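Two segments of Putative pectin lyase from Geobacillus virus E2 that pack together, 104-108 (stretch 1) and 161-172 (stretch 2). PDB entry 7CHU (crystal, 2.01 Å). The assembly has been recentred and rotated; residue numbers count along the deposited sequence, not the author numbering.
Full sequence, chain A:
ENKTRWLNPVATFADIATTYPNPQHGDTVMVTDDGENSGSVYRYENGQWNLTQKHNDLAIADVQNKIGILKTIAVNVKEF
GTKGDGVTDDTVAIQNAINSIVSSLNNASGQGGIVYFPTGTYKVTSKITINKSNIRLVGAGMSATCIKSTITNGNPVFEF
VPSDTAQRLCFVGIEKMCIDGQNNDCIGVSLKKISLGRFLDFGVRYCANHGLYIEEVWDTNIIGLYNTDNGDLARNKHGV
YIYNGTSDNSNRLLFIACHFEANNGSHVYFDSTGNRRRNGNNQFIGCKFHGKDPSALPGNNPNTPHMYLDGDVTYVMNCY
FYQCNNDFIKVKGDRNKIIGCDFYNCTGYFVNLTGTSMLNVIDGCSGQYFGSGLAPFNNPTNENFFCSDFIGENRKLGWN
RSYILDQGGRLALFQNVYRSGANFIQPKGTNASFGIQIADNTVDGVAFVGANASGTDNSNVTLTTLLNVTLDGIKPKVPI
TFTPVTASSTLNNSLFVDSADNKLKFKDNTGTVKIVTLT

Stretch 1 104-108: SLNNA
Stretch 2, residues 161-172: VPSDTAQRLCFV

A single asparagine can dock one chain segment against another by using its backbone and its side chain on the same partner, and N106 of this putative pectin lyase is a clear example. Its phi/psi of 59/-141 is unusual for a residue with a side chain, and its CA lies 5.2 Å from the CA of R168, the nearest CA-CA pair across the stretches. The amide N106 N donates to R168 O at 3.0 Å, with an angle of 149° at the hydrogen, while R168 N donates to N106 OD1, also at 3.0 Å but straighter, at 165°. Both polar backbone groups of R168 are thus engaged by one residue. The CA-to-CB bond of N106 points away overall, yet chi1 of -80° (m) and chi2 of -18° bring the amide back to the partner. R168 (phi/psi -121/159; chi1 m, chi2 t, chi3 p) leads its end away to bonds elsewhere in the structure.

Around this clamp, 104-108 has no regular secondary structure, whereas 161-172 is loop or turn except for a strand at 169-170. The segments run in broadly the same sense, L105 beside Q167 and N107 beside C170 and F171. A type I turn from D164 to Q167 precedes the clamp, closed by Q167 N donating to D164 O at 3.2 Å; D164 OD1 (chi1 t) also accepts A166 N at 3.1 Å.

L105 (phi/psi -113/173) makes the apolar side-chain contacts. With its CA-to-CB bond toward the other stretch, chi1 m and chi2 at 138°, between wells, it places CD2 3.6 Å from P162 CB and 4.0 Å from L169 CD1 (L169 phi/psi -95/127, chi1 t, chi2 p). L105 CD1 lies 3.6 Å from S163 OG, so the leucine methyls meet a partly polar surface.

Q167 (phi/psi -124/180; chi1 m, chi2 t, chi3 49°) also has its CA-to-CB bond toward stretch 1. Its OE1 comes 3.0 Å from N106 ND2, but the angle is too poor for a hydrogen bond. Instead, a water donates to Q167 OE1 at 2.7 Å and, weakly, to L105 O at 3.5 Å, linking the stretches through solvent.

Beyond the clamp, the CA-to-CB bond of C170 (phi/psi -121/147, chi1 m) points toward stretch 1, with CB 3.4 Å from N106 O and SG 4.2 Å from N107 N. N107 turns to phi/psi -58/-46; its O approaches F171 CD2 obliquely at 4.2 Å. F171, at phi/psi 59/41 with chi1 m and chi2 -77°, directs its CB toward stretch 1. The contact buries 448 Å², counting both sides.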

# COMPACT_ATOMS: atom_id res chain seq x y z
N SER A 104 -30.10 12.39 -9.16
CA SER A 104 -29.86 13.19 -10.35
C SER A 104 -28.37 13.10 -10.70
O SER A 104 -27.71 12.12 -10.34
CB SER A 104 -30.32 14.63 -10.13
OG SER A 104 -29.72 15.20 -8.97
N LEU A 105 -27.83 14.10 -11.39
CA LEU A 105 -26.48 13.98 -11.93
C LEU A 105 -25.51 14.95 -11.26
O LEU A 105 -25.90 15.81 -10.46
CB LEU A 105 -26.47 14.21 -13.45
CG LEU A 105 -27.15 13.12 -14.25
CD1 LEU A 105 -27.97 13.76 -15.35
CD2 LEU A 105 -26.14 12.16 -14.82
N ASN A 106 -24.24 14.79 -11.61
CA ASN A 106 -23.11 15.49 -10.97
C ASN A 106 -23.15 15.13 -9.47
O ASN A 106 -23.45 13.97 -9.13
CB ASN A 106 -23.17 16.98 -11.29
CG ASN A 106 -22.61 17.33 -12.69
OD1 ASN A 106 -21.87 16.56 -13.31
ND2 ASN A 106 -23.01 18.50 -13.20
N ASN A 107 -22.87 16.08 -8.57
CA ASN A 107 -22.75 15.78 -7.14
C ASN A 107 -24.03 15.14 -6.59
O ASN A 107 -23.96 14.15 -5.86
CB ASN A 107 -22.42 17.05 -6.37
CG ASN A 107 -20.93 17.30 -6.27
OD1 ASN A 107 -20.45 17.81 -5.26
ND2 ASN A 107 -20.18 16.94 -7.32
N ALA A 108 -25.20 15.71 -6.94
CA ALA A 108 -26.52 15.22 -6.51
C ALA A 108 -26.60 15.04 -5.00
O ALA A 108 -27.09 14.02 -4.50
CB ALA A 108 -26.89 13.92 -7.22
N VAL A 161 -23.17 5.22 -16.90
CA VAL A 161 -22.89 6.33 -17.82
C VAL A 161 -23.92 7.41 -17.50
O VAL A 161 -25.07 7.06 -17.22
CB VAL A 161 -22.97 5.88 -19.29
CG1 VAL A 161 -24.40 5.42 -19.67
CG2 VAL A 161 -22.52 6.98 -20.26
N PRO A 162 -23.58 8.70 -17.54
CA PRO A 162 -24.61 9.71 -17.28
C PRO A 162 -25.64 9.71 -18.39
O PRO A 162 -25.31 9.57 -19.56
CB PRO A 162 -23.82 11.03 -17.26
CG PRO A 162 -22.55 10.73 -18.07
CD PRO A 162 -22.25 9.29 -17.74
N SER A 163 -26.92 9.88 -18.00
CA SER A 163 -27.94 10.00 -19.03
C SER A 163 -27.68 11.21 -19.93
O SER A 163 -27.96 11.16 -21.13
CB SER A 163 -29.33 10.10 -18.39
OG SER A 163 -29.41 11.21 -17.50
N ASP A 164 -27.15 12.29 -19.36
CA ASP A 164 -26.77 13.50 -20.09
C ASP A 164 -25.24 13.54 -20.15
O ASP A 164 -24.58 13.71 -19.12
CB ASP A 164 -27.33 14.71 -19.36
CG ASP A 164 -27.06 16.03 -20.09
OD1 ASP A 164 -26.36 16.03 -21.14
OD2 ASP A 164 -27.56 17.07 -19.59
N THR A 165 -24.66 13.39 -21.35
CA THR A 165 -23.20 13.34 -21.43
C THR A 165 -22.53 14.71 -21.38
O THR A 165 -21.31 14.79 -21.56
CB THR A 165 -22.73 12.61 -22.68
OG1 THR A 165 -23.39 13.16 -23.82
CG2 THR A 165 -23.03 11.11 -22.57
N ALA A 166 -23.28 15.78 -21.18
CA ALA A 166 -22.70 17.08 -20.87
C ALA A 166 -22.30 17.19 -19.40
O ALA A 166 -21.68 18.18 -19.00
CB ALA A 166 -23.70 18.19 -21.23
N GLN A 167 -22.66 16.18 -18.60
CA GLN A 167 -22.48 16.08 -17.17
C GLN A 167 -21.70 14.81 -16.84
O GLN A 167 -21.36 14.00 -17.72
CB GLN A 167 -23.83 16.03 -16.43
CG GLN A 167 -24.86 17.06 -16.80
CD GLN A 167 -25.84 17.24 -15.66
OE1 GLN A 167 -25.43 17.41 -14.50
NE2 GLN A 167 -27.14 17.16 -15.95
N ARG A 168 -21.46 14.60 -15.56
CA ARG A 168 -20.79 13.40 -15.10
C ARG A 168 -21.66 12.62 -14.13
O ARG A 168 -22.60 13.15 -13.53
CB ARG A 168 -19.45 13.76 -14.47
CG ARG A 168 -18.58 14.54 -15.45
CD ARG A 168 -17.19 14.69 -14.94
NE ARG A 168 -16.50 13.41 -14.87
CZ ARG A 168 -15.90 12.84 -15.91
NH1 ARG A 168 -15.90 13.45 -17.10
NH2 ARG A 168 -15.27 11.68 -15.76
N LEU A 169 -21.34 11.34 -14.02
CA LEU A 169 -21.90 10.47 -13.00
C LEU A 169 -20.93 10.43 -11.83
O LEU A 169 -19.75 10.12 -12.04
CB LEU A 169 -22.10 9.07 -13.58
CG LEU A 169 -23.18 8.24 -12.94
CD1 LEU A 169 -24.50 8.94 -13.19
CD2 LEU A 169 -23.17 6.88 -13.59
N CYS A 170 -21.41 10.72 -10.62
CA CYS A 170 -20.53 10.79 -9.45
C CYS A 170 -20.92 9.81 -8.35
O CYS A 170 -22.10 9.51 -8.14
CB CYS A 170 -20.50 12.21 -8.87
SG CYS A 170 -19.92 13.44 -10.02
N PHE A 171 -19.89 9.32 -7.66
CA PHE A 171 -20.06 8.52 -6.43
C PHE A 171 -20.87 7.25 -6.68
O PHE A 171 -21.72 6.89 -5.86
CB PHE A 171 -20.70 9.35 -5.32
CG PHE A 171 -19.97 10.63 -5.00
CD1 PHE A 171 -18.79 10.60 -4.25
CD2 PHE A 171 -20.47 11.85 -5.45
CE1 PHE A 171 -18.13 11.79 -3.95
CE2 PHE A 171 -19.82 13.04 -5.15
CZ PHE A 171 -18.65 13.01 -4.41
N VAL A 172 -20.63 6.58 -7.80
CA VAL A 172 -21.26 5.28 -8.06
C VAL A 172 -20.29 4.17 -7.66
O VAL A 172 -19.10 4.41 -7.43
CB VAL A 172 -21.70 5.12 -9.54
CG1 VAL A 172 -22.89 6.05 -9.88
CG2 VAL A 172 -20.51 5.37 -10.48
O HOH W 1 -26.58 18.63 -12.40